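Long-range contacts in ethanolamine kinase Pv091845 (Plasmodium vivax, PDB 2QG7), which probably phosphorylates ethanolamine, the first step in making phosphatidylethanolamine from ethanolamine: residues L72-V77 / L96-D101; L111-I116 / I123-K128; K135-L140 / R178-M183; S299-N304 / F349-Y354. All coordinates share one frame; numbering follows the deposited sequence.

Contacts 2 and 3 lie in the five-stranded antiparallel sheet of the N-terminal lobe of a kinase-like fold. Their centres are 8 Å apart. Strands 122-128 and 136-141 are neighbours, and Ile125 O lies 2.6 Å from Ile138 N, a probable hydrogen bond. Contact 1 packs two helices beside this sheet. It touches contact 3 where Gly99 N lies 3.4 Å from Ile179 CD1. Contact 4 is the most central, its centre about 7 Å from the centre of the chain, and carries sequences that in this family probably form the active site. It meets contact 3 where Met183 CE packs 3.7 Å from Ile350 CG2. Arg139 and Asp351 form a long, weak ion pair between the two.

Contact 1: L72-V77 / L96-D101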
loop_
_atom_site.group_PDB
_atom_site.type_symbol
_atom_site.label_atom_id
_atom_site.label_comp_id
_atom_site.label_asym_id
_atom_site.label_seq_id
_atom_site.Cartn_x
_atom_site.Cartn_y
_atom_site.Cartn_z
ATOM N N LEU D 72 -40.305 15.393 -0.255
ATOM C CA LEU D 72 -39.166 14.966 -1.100
ATOM C C LEU D 72 -37.896 14.745 -0.284
ATOM O O LEU D 72 -37.092 13.884 -0.622
ATOM C CB LEU D 72 -38.891 15.947 -2.266
ATOM C CG LEU D 72 -39.951 16.108 -3.382
ATOM C CD1 LEU D 72 -39.614 17.275 -4.336
ATOM C CD2 LEU D 72 -40.202 14.785 -4.127
ATOM N N LEU D 73 -37.736 15.523 0.785
ATOM C CA LEU D 73 -36.607 15.372 1.714
ATOM C C LEU D 73 -36.711 14.104 2.528
ATOM O O LEU D 73 -35.693 13.519 2.893
ATOM C CB LEU D 73 -36.490 16.568 2.660
ATOM C CG LEU D 73 -35.883 17.846 2.081
ATOM C CD1 LEU D 73 -36.147 19.024 3.021
ATOM C CD2 LEU D 73 -34.423 17.689 1.825
ATOM N N LYS D 74 -37.947 13.704 2.819
ATOM C CA LYS D 74 -38.249 12.500 3.599
ATOM C C LYS D 74 -38.184 11.250 2.730
ATOM O O LYS D 74 -37.855 10.169 3.218
ATOM C CB LYS D 74 -39.646 12.601 4.223
ATOM C CG LYS D 74 -39.832 13.770 5.174
ATOM C CD LYS D 74 -39.318 13.432 6.592
ATOM C CE LYS D 74 -39.157 14.789 7.369
ATOM N NZ LYS D 74 -38.623 14.442 8.739
ATOM N N LYS D 75 -38.498 11.397 1.446
ATOM C CA LYS D 75 -38.462 10.256 0.536
ATOM C C LYS D 75 -37.062 9.889 0.035
ATOM O O LYS D 75 -36.806 8.717 -0.233
ATOM C CB LYS D 75 -39.437 10.450 -0.637
ATOM C CG LYS D 75 -39.599 9.179 -1.553
ATOM C CD LYS D 75 -40.944 9.182 -2.283
ATOM C CE LYS D 75 -40.864 9.919 -3.601
ATOM N NZ LYS D 75 -42.135 9.747 -4.380
ATOM N N TYR D 76 -36.172 10.881 -0.093
ATOM C CA TYR D 76 -34.833 10.665 -0.679
ATOM C C TYR D 76 -33.730 10.977 0.307
ATOM O O TYR D 76 -33.193 12.082 0.340
ATOM C CB TYR D 76 -34.659 11.457 -1.991
ATOM C CG TYR D 76 -35.663 11.036 -3.046
ATOM C CD1 TYR D 76 -36.807 11.784 -3.267
ATOM C CD2 TYR D 76 -35.486 9.858 -3.782
ATOM C CE1 TYR D 76 -37.749 11.392 -4.202
ATOM C CE2 TYR D 76 -36.425 9.450 -4.732
ATOM C CZ TYR D 76 -37.559 10.226 -4.933
ATOM O OH TYR D 76 -38.515 9.850 -5.857
ATOM N N VAL D 77 -33.377 9.972 1.098
ATOM C CA VAL D 77 -32.536 10.161 2.284
ATOM C C VAL D 77 -31.195 9.453 2.138
ATOM O O VAL D 77 -30.407 9.408 3.086
ATOM C CB VAL D 77 -33.273 9.682 3.585
ATOM C CG1 VAL D 77 -34.410 10.627 3.934
ATOM C CG2 VAL D 77 -33.847 8.267 3.411
ATOM N N LEU D 96 -35.023 25.221 2.744
ATOM C CA LEU D 96 -36.397 25.685 2.695
ATOM C C LEU D 96 -37.231 25.127 3.856
ATOM O O LEU D 96 -38.053 25.847 4.431
ATOM C CB LEU D 96 -37.031 25.346 1.331
ATOM C CG LEU D 96 -38.503 25.690 1.019
ATOM C CD1 LEU D 96 -38.783 27.210 0.968
ATOM C CD2 LEU D 96 -38.897 25.024 -0.279
ATOM N N HIS D 97 -37.022 23.851 4.183
ATOM C CA HIS D 97 -37.798 23.165 5.209
ATOM C C HIS D 97 -37.050 23.159 6.543
ATOM O O HIS D 97 -37.525 23.727 7.539
ATOM C CB HIS D 97 -38.134 21.729 4.756
ATOM C CG HIS D 97 -38.882 20.927 5.779
ATOM N ND1 HIS D 97 -38.501 19.651 6.153
ATOM C CD2 HIS D 97 -39.979 21.227 6.523
ATOM C CE1 HIS D 97 -39.331 19.194 7.078
ATOM N NE2 HIS D 97 -40.238 20.130 7.318
ATOM N N TYR D 98 -35.879 22.524 6.558
ATOM C CA TYR D 98 -35.106 22.353 7.795
ATOM C C TYR D 98 -34.534 23.680 8.336
ATOM O O TYR D 98 -34.644 23.974 9.534
ATOM C CB TYR D 98 -34.006 21.291 7.594
ATOM C CG TYR D 98 -34.531 19.883 7.477
ATOM C CD1 TYR D 98 -34.159 19.065 6.400
ATOM C CD2 TYR D 98 -35.406 19.349 8.455
ATOM C CE1 TYR D 98 -34.643 17.744 6.281
ATOM C CE2 TYR D 98 -35.898 18.023 8.353
ATOM C CZ TYR D 98 -35.518 17.228 7.257
ATOM O OH TYR D 98 -35.992 15.926 7.145
ATOM N N GLY D 99 -33.947 24.462 7.427
ATOM C CA GLY D 99 -33.345 25.740 7.744
ATOM C C GLY D 99 -34.249 26.908 7.418
ATOM O O GLY D 99 -33.802 27.910 6.865
ATOM N N LYS D 100 -35.521 26.777 7.783
ATOM C CA LYS D 100 -36.547 27.782 7.483
ATOM C C LYS D 100 -36.379 29.049 8.323
ATOM O O LYS D 100 -36.614 30.156 7.832
ATOM C CB LYS D 100 -37.947 27.189 7.675
ATOM C CG LYS D 100 -38.126 26.475 9.004
ATOM C CD LYS D 100 -39.574 26.133 9.267
ATOM C CE LYS D 100 -39.774 25.732 10.748
ATOM N NZ LYS D 100 -41.191 25.294 11.026
ATOM N N ASP D 101 -35.963 28.879 9.581
ATOM C CA ASP D 101 -35.743 30.003 10.509
ATOM C C ASP D 101 -34.327 30.542 10.387
ATOM O O ASP D 101 -33.873 31.297 11.239
ATOM C CB ASP D 101 -36.027 29.587 11.955
ATOM C CG ASP D 101 -37.346 28.818 12.096
ATOM O OD1 ASP D 101 -38.319 29.099 11.342
ATOM O OD2 ASP D 101 -37.409 27.915 12.958
#
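Apolar contact carries most of this small junction. Leu73 reaches across with one methyl. Its CD1 lies 3.8 Å from Tyr98 CE1, so the two side chains meet tip to tip. The same methyl sits 3.8 Å from His97 CB and close to the edge of the imidazole, near its plane. Leu73 and His97 run past one another, pointing opposite ways. His97 turns CG anti to its backbone N (chi1 177°), and its ND1 comes to rest over the rim of one face of the Tyr98 ring.

The polar part is slight. The Lys74 chain bends at chi2 (-83°) and brings its end to the phenol. A weak hydrogen bond runs from Lys74 NZ to Tyr98 OH at 3.4 Å. CE is equally close to that oxygen.

The contact joins the C-terminal ends of helices 65-75 and 84-98. Leu73 also packs on Tyr93 and Val94 of the second helix. Tyr98 stacks on Phe174 of strand 170-174, at the edge of the neighbouring sheet.

Contact 2: L111-I116 / I123-K128; sequences LEFQII and ILIKVK
Strands 112-116 and 123-128 pair antiparallel, with Phe113 opposite Val127 and Ile115 opposite Ile125 in the non-hydrogen-bonded positions. Phe113 makes the closest side-chain contact on this face. Its CG stands anti to the carbonyl carbon (chi1 -66°). Phe113 CB is 4.2 Å from Ile125 CG2. Further out, Phe113 CD2 touches both Ile125 CG2 and, more closely, Val127 CG2. Phe113 CE2 is 3.6 Å from Val127 CG2 and almost as close to Val127 CG1. The ring runs alongside the valine. It also packs on Tyr88, Cys91 and Lys92 of helix 84-98, which covers this face.

The pair is the first beta hairpin of the kinase-like sheet. In this family the turn between the two strands probably lies near the nucleotide phosphates, as the glycine-rich loop does in protein kinases.

Gln114 and Lys126 exchange two backbone hydrogen bonds. Gln114 N meets Lys126 O in the carbonyl plane, with an N-H...O angle of 165°. Glu112 and Lys128 form a second such pair, in which Lys128 N reaches Glu112 O at 2.7 Å. On the face of Glu112, Gln114, Lys126 and Lys128, the CB atoms of Glu112 and Lys128 touch at 3.6 Å. The two chains then part. Glu112 OE2 and Lys128 NZ end 6.0 Å apart.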
loop_
_atom_site.group_PDB
_atom_site.type_symbol
_atom_site.label_atom_id
_atom_site.label_comp_id
_atom_site.label_asym_id
_atom_site.label_seq_id
_atom_site.Cartn_x
_atom_site.Cartn_y
_atom_site.Cartn_z
ATOM N N LEU D 111 -29.434 31.554 -3.032
ATOM C CA LEU D 111 -28.338 31.057 -2.222
ATOM C C LEU D 111 -27.302 30.414 -3.128
ATOM O O LEU D 111 -27.644 29.702 -4.068
ATOM C CB LEU D 111 -28.837 30.057 -1.178
ATOM C CG LEU D 111 -29.947 30.464 -0.192
ATOM C CD1 LEU D 111 -30.719 29.227 0.249
ATOM C CD2 LEU D 111 -29.386 31.209 1.009
ATOM N N GLU D 112 -26.038 30.709 -2.852
ATOM C CA GLU D 112 -24.914 30.114 -3.548
ATOM C C GLU D 112 -24.542 28.805 -2.855
ATOM O O GLU D 112 -24.279 28.794 -1.652
ATOM C CB GLU D 112 -23.721 31.085 -3.517
ATOM C CG GLU D 112 -23.692 32.118 -4.660
ATOM C CD GLU D 112 -22.946 31.611 -5.901
ATOM O OE1 GLU D 112 -23.200 30.442 -6.361
ATOM O OE2 GLU D 112 -22.095 32.387 -6.413
ATOM N N PHE D 113 -24.534 27.708 -3.608
ATOM C CA PHE D 113 -24.139 26.413 -3.073
ATOM C C PHE D 113 -22.820 25.973 -3.652
ATOM O O PHE D 113 -22.643 25.995 -4.864
ATOM C CB PHE D 113 -25.193 25.350 -3.371
ATOM C CG PHE D 113 -26.480 25.581 -2.675
ATOM C CD1 PHE D 113 -27.588 26.051 -3.382
ATOM C CD2 PHE D 113 -26.592 25.340 -1.304
ATOM C CE1 PHE D 113 -28.796 26.283 -2.739
ATOM C CE2 PHE D 113 -27.792 25.569 -0.644
ATOM C CZ PHE D 113 -28.898 26.042 -1.367
ATOM N N GLN D 114 -21.893 25.574 -2.779
ATOM C CA GLN D 114 -20.612 25.018 -3.214
ATOM C C GLN D 114 -20.221 23.737 -2.448
ATOM O O GLN D 114 -20.093 23.736 -1.218
ATOM C CB GLN D 114 -19.502 26.091 -3.184
ATOM C CG GLN D 114 -18.177 25.697 -3.879
ATOM C CD GLN D 114 -18.376 24.927 -5.210
ATOM O OE1 GLN D 114 -17.873 23.799 -5.360
ATOM N NE2 GLN D 114 -19.105 25.539 -6.176
ATOM N N ILE D 115 -20.059 22.644 -3.195
ATOM C CA ILE D 115 -19.565 21.389 -2.630
ATOM C C ILE D 115 -18.100 21.520 -2.199
ATOM O O ILE D 115 -17.210 21.784 -3.014
ATOM C CB ILE D 115 -19.784 20.159 -3.574
ATOM C CG1 ILE D 115 -19.476 18.847 -2.811
ATOM C CG2 ILE D 115 -18.989 20.294 -4.896
ATOM C CD1 ILE D 115 -19.800 17.585 -3.644
ATOM N N ILE D 116 -17.868 21.345 -0.903
ATOM C CA ILE D 116 -16.528 21.494 -0.341
ATOM C C ILE D 116 -16.028 20.181 0.274
ATOM O O ILE D 116 -16.819 19.267 0.554
ATOM C CB ILE D 116 -16.436 22.735 0.630
ATOM C CG1 ILE D 116 -15.020 23.340 0.627
ATOM C CG2 ILE D 116 -16.955 22.412 2.060
ATOM C CD1 ILE D 116 -14.613 24.015 -0.735
ATOM N N ILE D 123 -20.842 14.299 2.931
ATOM C CA ILE D 123 -20.822 15.317 1.876
ATOM C C ILE D 123 -21.051 16.679 2.525
ATOM O O ILE D 123 -22.029 16.857 3.267
ATOM C CB ILE D 123 -21.882 15.041 0.797
ATOM C CG1 ILE D 123 -21.749 13.584 0.326
ATOM C CG2 ILE D 123 -21.746 16.036 -0.351
ATOM C CD1 ILE D 123 -23.018 12.973 -0.327
ATOM N N LEU D 124 -20.129 17.614 2.264
ATOM C CA LEU D 124 -20.202 18.973 2.813
ATOM C C LEU D 124 -20.551 20.031 1.773
ATOM O O LEU D 124 -19.892 20.145 0.735
ATOM C CB LEU D 124 -18.898 19.368 3.517
ATOM C CG LEU D 124 -18.699 18.806 4.921
ATOM C CD1 LEU D 124 -17.276 19.093 5.422
ATOM C CD2 LEU D 124 -19.771 19.338 5.879
ATOM N N ILE D 125 -21.586 20.812 2.074
ATOM C CA ILE D 125 -22.041 21.828 1.145
ATOM C C ILE D 125 -22.151 23.171 1.846
ATOM O O ILE D 125 -22.948 23.339 2.787
ATOM C CB ILE D 125 -23.380 21.464 0.417
ATOM C CG1 ILE D 125 -23.342 20.026 -0.143
ATOM C CG2 ILE D 125 -23.717 22.511 -0.684
ATOM C CD1 ILE D 125 -23.869 18.954 0.847
ATOM N N LYS D 126 -21.311 24.096 1.358
ATOM C CA LYS D 126 -21.249 25.496 1.783
ATOM C C LYS D 126 -22.411 26.291 1.149
ATOM O O LYS D 126 -22.630 26.237 -0.060
ATOM C CB LYS D 126 -19.888 26.076 1.356
ATOM C CG LYS D 126 -19.787 27.632 1.331
ATOM C CD LYS D 126 -18.361 28.068 0.968
ATOM C CE LYS D 126 -18.131 29.532 1.418
ATOM N NZ LYS D 126 -16.769 30.085 1.114
ATOM N N VAL D 127 -23.155 27.003 1.985
ATOM C CA VAL D 127 -24.319 27.778 1.564
ATOM C C VAL D 127 -24.012 29.254 1.798
ATOM O O VAL D 127 -23.759 29.656 2.929
ATOM C CB VAL D 127 -25.598 27.390 2.378
ATOM C CG1 VAL D 127 -26.834 28.122 1.857
ATOM C CG2 VAL D 127 -25.817 25.893 2.369
ATOM N N LYS D 128 -24.027 30.058 0.736
ATOM C CA LYS D 128 -23.783 31.507 0.866
ATOM C C LYS D 128 -25.082 32.297 0.690
ATOM O O LYS D 128 -25.956 31.884 -0.063
ATOM C CB LYS D 128 -22.723 31.993 -0.136
ATOM C CG LYS D 128 -21.439 31.129 -0.198
ATOM C CD LYS D 128 -20.337 31.886 -0.991
ATOM C CE LYS D 128 -19.350 30.873 -1.641
ATOM N NZ LYS D 128 -17.978 31.729 -2.040
#

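Contact 3: K135-L140 / R178-M183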
loop_
_atom_site.group_PDB
_atom_site.type_symbol
_atom_site.label_atom_id
_atom_site.label_comp_id
_atom_site.label_asym_id
_atom_site.label_seq_id
_atom_site.Cartn_x
_atom_site.Cartn_y
_atom_site.Cartn_z
ATOM N N LYS D 135 -23.036 32.762 6.069
ATOM C CA LYS D 135 -22.710 31.444 5.544
ATOM C C LYS D 135 -23.095 30.310 6.484
ATOM O O LYS D 135 -22.864 30.377 7.698
ATOM C CB LYS D 135 -21.243 31.380 5.137
ATOM C CG LYS D 135 -20.844 32.583 4.207
ATOM C CD LYS D 135 -19.370 32.366 3.754
ATOM C CE LYS D 135 -18.969 33.603 2.863
ATOM N NZ LYS D 135 -17.533 33.243 2.214
ATOM N N TYR D 136 -23.718 29.284 5.904
ATOM C CA TYR D 136 -24.091 28.045 6.610
ATOM C C TYR D 136 -23.393 26.867 5.950
ATOM O O TYR D 136 -22.722 27.028 4.931
ATOM C CB TYR D 136 -25.617 27.842 6.633
ATOM C CG TYR D 136 -26.382 29.036 7.191
ATOM C CD1 TYR D 136 -26.846 30.060 6.351
ATOM C CD2 TYR D 136 -26.629 29.151 8.566
ATOM C CE1 TYR D 136 -27.530 31.164 6.875
ATOM C CE2 TYR D 136 -27.309 30.249 9.089
ATOM C CZ TYR D 136 -27.755 31.244 8.243
ATOM O OH TYR D 136 -28.438 32.315 8.777
ATOM N N LEU D 137 -23.529 25.690 6.551
ATOM C CA LEU D 137 -22.900 24.471 6.038
ATOM C C LEU D 137 -23.908 23.328 6.115
ATOM O O LEU D 137 -24.573 23.139 7.160
ATOM C CB LEU D 137 -21.637 24.140 6.857
ATOM C CG LEU D 137 -20.707 23.008 6.418
ATOM C CD1 LEU D 137 -20.010 23.370 5.119
ATOM C CD2 LEU D 137 -19.663 22.706 7.500
ATOM N N ILE D 138 -24.050 22.585 5.014
ATOM C CA ILE D 138 -24.898 21.413 5.047
ATOM C C ILE D 138 -24.018 20.177 5.051
ATOM O O ILE D 138 -23.111 20.037 4.224
ATOM C CB ILE D 138 -25.920 21.360 3.887
ATOM C CG1 ILE D 138 -26.816 22.599 3.902
ATOM C CG2 ILE D 138 -26.774 20.095 3.981
ATOM C CD1 ILE D 138 -27.775 22.669 2.729
ATOM N N ARG D 139 -24.294 19.297 6.009
ATOM C CA ARG D 139 -23.593 18.047 6.110
ATOM C C ARG D 139 -24.587 16.921 5.894
ATOM O O ARG D 139 -25.579 16.784 6.625
ATOM C CB ARG D 139 -22.903 17.925 7.474
ATOM C CG ARG D 139 -21.967 16.739 7.594
ATOM C CD ARG D 139 -21.543 16.530 9.028
ATOM N NE ARG D 139 -20.683 17.607 9.516
ATOM C CZ ARG D 139 -19.371 17.708 9.284
ATOM N NH1 ARG D 139 -18.700 18.740 9.785
ATOM N NH2 ARG D 139 -18.718 16.793 8.555
ATOM N N LEU D 140 -24.310 16.129 4.864
ATOM C CA LEU D 140 -25.153 15.007 4.484
ATOM C C LEU D 140 -24.380 13.735 4.756
ATOM O O LEU D 140 -23.262 13.555 4.260
ATOM C CB LEU D 140 -25.551 15.109 3.005
ATOM C CG LEU D 140 -26.384 16.329 2.576
ATOM C CD1 LEU D 140 -26.541 16.343 1.084
ATOM C CD2 LEU D 140 -27.770 16.318 3.210
ATOM N N ARG D 178 -27.355 17.388 8.664
ATOM C CA ARG D 178 -27.556 18.533 9.559
ATOM C C ARG D 178 -27.198 19.870 8.917
ATOM O O ARG D 178 -26.513 19.919 7.876
ATOM C CB ARG D 178 -26.720 18.366 10.840
ATOM C CG ARG D 178 -25.216 18.557 10.611
ATOM C CD ARG D 178 -24.463 18.597 11.903
ATOM N NE ARG D 178 -24.222 17.265 12.411
ATOM C CZ ARG D 178 -23.015 16.759 12.669
ATOM N NH1 ARG D 178 -22.931 15.520 13.141
ATOM N NH2 ARG D 178 -21.906 17.478 12.469
ATOM N N ILE D 179 -27.644 20.951 9.561
ATOM C CA ILE D 179 -27.250 22.305 9.170
ATOM C C ILE D 179 -26.426 22.934 10.294
ATOM O O ILE D 179 -26.895 23.086 11.434
ATOM C CB ILE D 179 -28.456 23.248 8.813
ATOM C CG1 ILE D 179 -29.439 22.561 7.850
ATOM C CG2 ILE D 179 -27.930 24.547 8.198
ATOM C CD1 ILE D 179 -30.810 23.277 7.716
ATOM N N GLU D 180 -25.203 23.321 9.959
ATOM C CA GLU D 180 -24.261 23.788 10.962
ATOM C C GLU D 180 -23.580 25.076 10.524
ATOM O O GLU D 180 -23.648 25.479 9.358
ATOM C CB GLU D 180 -23.239 22.677 11.318
ATOM C CG GLU D 180 -22.329 22.267 10.168
ATOM C CD GLU D 180 -21.437 21.055 10.456
ATOM O OE1 GLU D 180 -21.915 20.026 10.970
ATOM O OE2 GLU D 180 -20.233 21.119 10.122
ATOM N N GLU D 181 -22.939 25.715 11.496
ATOM C CA GLU D 181 -22.278 27.005 11.349
ATOM C C GLU D 181 -21.040 26.841 10.509
ATOM O O GLU D 181 -20.211 25.957 10.769
ATOM C CB GLU D 181 -21.885 27.527 12.737
ATOM C CG GLU D 181 -21.543 28.990 12.804
ATOM C CD GLU D 181 -21.093 29.450 14.204
ATOM O OE1 GLU D 181 -20.037 30.124 14.273
ATOM O OE2 GLU D 181 -21.784 29.159 15.223
ATOM N N PHE D 182 -20.919 27.700 9.504
ATOM C CA PHE D 182 -19.749 27.712 8.662
ATOM C C PHE D 182 -18.594 28.353 9.404
ATOM O O PHE D 182 -18.751 29.389 10.090
ATOM C CB PHE D 182 -20.029 28.455 7.356
ATOM C CG PHE D 182 -18.828 28.594 6.456
ATOM C CD1 PHE D 182 -18.412 27.529 5.652
ATOM C CD2 PHE D 182 -18.120 29.793 6.406
ATOM C CE1 PHE D 182 -17.285 27.660 4.814
ATOM C CE2 PHE D 182 -17.011 29.940 5.574
ATOM C CZ PHE D 182 -16.587 28.873 4.777
ATOM N N MET D 183 -17.426 27.728 9.276
ATOM C CA MET D 183 -16.197 28.300 9.793
ATOM C C MET D 183 -15.182 28.443 8.656
ATOM O O MET D 183 -14.874 27.486 7.946
ATOM C CB MET D 183 -15.659 27.415 10.913
ATOM C CG MET D 183 -14.442 27.989 11.662
ATOM S SD MET D 183 -13.661 26.762 12.776
ATOM C CE MET D 183 -13.253 25.454 11.600
HETATM O O HOH W 1 -23.194 30.009 10.055
#
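Lys135 lays its extended chain alongside the Phe182 ring, Lys135 CB 3.7 Å from Phe182 CD2. Its carbonyl reaches Phe182 N through a water. Tyr136 turns away, and regular antiparallel pairing with strand 178-181, its neighbour in the N-lobe sheet, then follows. Leu137 exchanges two backbone hydrogen bonds with Glu180. Leu137 CD2 presses against the carboxylate, 3.1 Å from Glu180 OE2. Ile138 pairs with Ile179 on the other face. Arg139 is bonded through its backbone to Arg178, and its CD sits over the rim of one face of the Arg178 guanidinium. Side-on, Arg139 NE meets Glu180 OE1 at 3.1 Å, from above the carboxylate plane, and Arg139 NH1 meets the syn lone pair of Glu180 OE2 at 2.9 Å. Arg178 NH2 gives OE1 a second bond.

Arg178 also bridges to Glu154 of helix 151-163. Arg139 probably stands where protein kinases carry the third-strand lysine. Arg139 NE and Arg178 NH2, 3.2 Å apart, are like charges that the shared carboxylate probably offsets. Such a buried network probably keeps Glu180 ionised.

Contact 4: S299-N304 / F349-Y354; sequences SSNIIN and FIDFEY
Two sequence motifs of the kinase-like fold meet here. Asn301 ends the HxDxxxxN signature, and Asp351 lies in IDFEY, the probable counterpart of the DFG motif of protein kinases. In relatives the aspartate of the first motif is catalytic, and its asparagine and the aspartate of the second bind metal, so this is probably part of the active site. The Asn301 amide and the Asp351 carboxylate cross obliquely, their planes 65° apart. Asn301 OD1 touches Asp351 CB at 3.4 Å, while ND2 is bonded to Asp296 O. Asp351 has a positive phi of 60°, and its CB points toward segment 299-304.

Ile302 and Phe349 form an antiparallel non-hydrogen-bonded pair. They run alongside each other, and both pack on Ile202 of helix 196-210. Ile302 CG1 is 3.9 Å from Phe349 CD1, and CG2 meets the ring at its edge. Ile303 and Ile350 cross at about a right angle. Ile303 CD1 and Ile350 CD1 meet at 3.7 Å. Ile350 N donates to Asn301 O at 3.0 Å, in the carbonyl plane.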
loop_
_atom_site.group_PDB
_atom_site.type_symbol
_atom_site.label_atom_id
_atom_site.label_comp_id
_atom_site.label_asym_id
_atom_site.label_seq_id
_atom_site.Cartn_x
_atom_site.Cartn_y
_atom_site.Cartn_z
ATOM N N SER D 299 -5.054 15.241 9.587
ATOM C CA SER D 299 -4.683 16.616 9.238
ATOM C C SER D 299 -5.780 17.421 8.583
ATOM O O SER D 299 -5.850 18.617 8.762
ATOM C CB SER D 299 -3.429 16.656 8.361
ATOM O OG SER D 299 -3.656 15.921 7.168
ATOM N N SER D 300 -6.637 16.754 7.828
ATOM C CA SER D 300 -7.789 17.374 7.173
ATOM C C SER D 300 -8.922 17.692 8.141
ATOM O O SER D 300 -9.821 18.426 7.797
ATOM C CB SER D 300 -8.282 16.491 6.004
ATOM O OG SER D 300 -8.916 15.319 6.487
ATOM N N ASN D 301 -8.858 17.143 9.358
ATOM C CA ASN D 301 -9.731 17.528 10.479
ATOM C C ASN D 301 -9.237 18.693 11.355
ATOM O O ASN D 301 -9.867 19.039 12.343
ATOM C CB ASN D 301 -10.053 16.298 11.318
ATOM C CG ASN D 301 -11.189 15.492 10.719
ATOM O OD1 ASN D 301 -11.849 15.990 9.834
ATOM N ND2 ASN D 301 -11.404 14.259 11.180
ATOM N N ILE D 302 -8.114 19.299 10.962
ATOM C CA ILE D 302 -7.502 20.407 11.679
ATOM C C ILE D 302 -7.437 21.608 10.747
ATOM O O ILE D 302 -6.828 21.553 9.714
ATOM C CB ILE D 302 -6.100 20.033 12.218
ATOM C CG1 ILE D 302 -6.161 18.771 13.065
ATOM C CG2 ILE D 302 -5.496 21.170 13.042
ATOM C CD1 ILE D 302 -4.818 18.130 13.285
ATOM N N ILE D 303 -8.093 22.691 11.146
ATOM C CA ILE D 303 -8.318 23.878 10.302
ATOM C C ILE D 303 -7.500 25.040 10.850
ATOM O O ILE D 303 -7.529 25.319 12.052
ATOM C CB ILE D 303 -9.857 24.256 10.295
ATOM C CG1 ILE D 303 -10.740 23.013 10.007
ATOM C CG2 ILE D 303 -10.163 25.461 9.382
ATOM C CD1 ILE D 303 -10.618 22.416 8.564
ATOM N N ASN D 304 -6.739 25.689 9.977
ATOM C CA ASN D 304 -6.027 26.892 10.354
ATOM C C ASN D 304 -6.794 28.106 9.867
ATOM O O ASN D 304 -6.850 28.351 8.667
ATOM C CB ASN D 304 -4.624 26.916 9.740
ATOM C CG ASN D 304 -3.836 28.127 10.160
ATOM O OD1 ASN D 304 -4.130 28.735 11.180
ATOM N ND2 ASN D 304 -2.840 28.476 9.397
ATOM N N PHE D 349 -10.452 22.204 15.653
ATOM C CA PHE D 349 -10.786 20.898 15.135
ATOM C C PHE D 349 -12.222 20.843 14.617
ATOM O O PHE D 349 -13.100 21.539 15.115
ATOM C CB PHE D 349 -10.568 19.813 16.211
ATOM C CG PHE D 349 -9.198 19.852 16.842
ATOM C CD1 PHE D 349 -8.075 20.205 16.101
ATOM C CD2 PHE D 349 -9.020 19.519 18.187
ATOM C CE1 PHE D 349 -6.821 20.256 16.702
ATOM C CE2 PHE D 349 -7.769 19.546 18.744
ATOM C CZ PHE D 349 -6.690 19.919 18.012
ATOM N N ILE D 350 -12.438 19.983 13.627
ATOM C CA ILE D 350 -13.759 19.717 13.019
ATOM C C ILE D 350 -13.991 18.218 12.981
ATOM O O ILE D 350 -13.094 17.425 13.244
ATOM C CB ILE D 350 -13.914 20.316 11.532
ATOM C CG1 ILE D 350 -12.818 19.791 10.577
ATOM C CG2 ILE D 350 -13.978 21.850 11.513
ATOM C CD1 ILE D 350 -13.210 19.811 9.113
ATOM N N ASP D 351 -15.208 17.840 12.654
ATOM C CA ASP D 351 -15.619 16.458 12.467
ATOM C C ASP D 351 -15.459 15.563 13.697
ATOM O O ASP D 351 -14.546 14.727 13.798
ATOM C CB ASP D 351 -14.981 15.880 11.201
ATOM C CG ASP D 351 -15.898 14.888 10.491
ATOM O OD1 ASP D 351 -16.897 14.372 11.113
ATOM O OD2 ASP D 351 -15.596 14.601 9.298
ATOM N N PHE D 352 -16.389 15.727 14.627
ATOM C CA PHE D 352 -16.366 15.029 15.915
ATOM C C PHE D 352 -17.296 13.831 15.914
ATOM O O PHE D 352 -17.922 13.533 16.936
ATOM C CB PHE D 352 -16.800 16.001 17.022
ATOM C CG PHE D 352 -15.908 17.209 17.145
ATOM C CD1 PHE D 352 -16.197 18.377 16.445
ATOM C CD2 PHE D 352 -14.781 17.169 17.948
ATOM C CE1 PHE D 352 -15.349 19.496 16.547
ATOM C CE2 PHE D 352 -13.947 18.256 18.057
ATOM C CZ PHE D 352 -14.228 19.423 17.347
ATOM N N GLU D 353 -17.391 13.158 14.763
ATOM C CA GLU D 353 -18.252 11.968 14.635
ATOM C C GLU D 353 -17.751 10.750 15.399
ATOM O O GLU D 353 -18.531 9.858 15.685
ATOM C CB GLU D 353 -18.546 11.608 13.175
ATOM C CG GLU D 353 -17.341 11.378 12.266
ATOM C CD GLU D 353 -17.756 11.215 10.763
ATOM O OE1 GLU D 353 -16.938 10.704 9.907
ATOM O OE2 GLU D 353 -18.920 11.616 10.442
ATOM N N TYR D 354 -16.455 10.723 15.730
ATOM C CA TYR D 354 -15.900 9.613 16.503
ATOM C C TYR D 354 -15.652 9.962 17.951
ATOM O O TYR D 354 -15.289 9.091 18.729
ATOM C CB TYR D 354 -14.645 9.037 15.848
ATOM C CG TYR D 354 -14.905 8.541 14.452
ATOM C CD1 TYR D 354 -14.602 9.333 13.346
ATOM C CD2 TYR D 354 -15.484 7.295 14.234
ATOM C CE1 TYR D 354 -14.848 8.888 12.073
ATOM C CE2 TYR D 354 -15.741 6.848 12.965
ATOM C CZ TYR D 354 -15.418 7.643 11.896
ATOM O OH TYR D 354 -15.684 7.194 10.624
#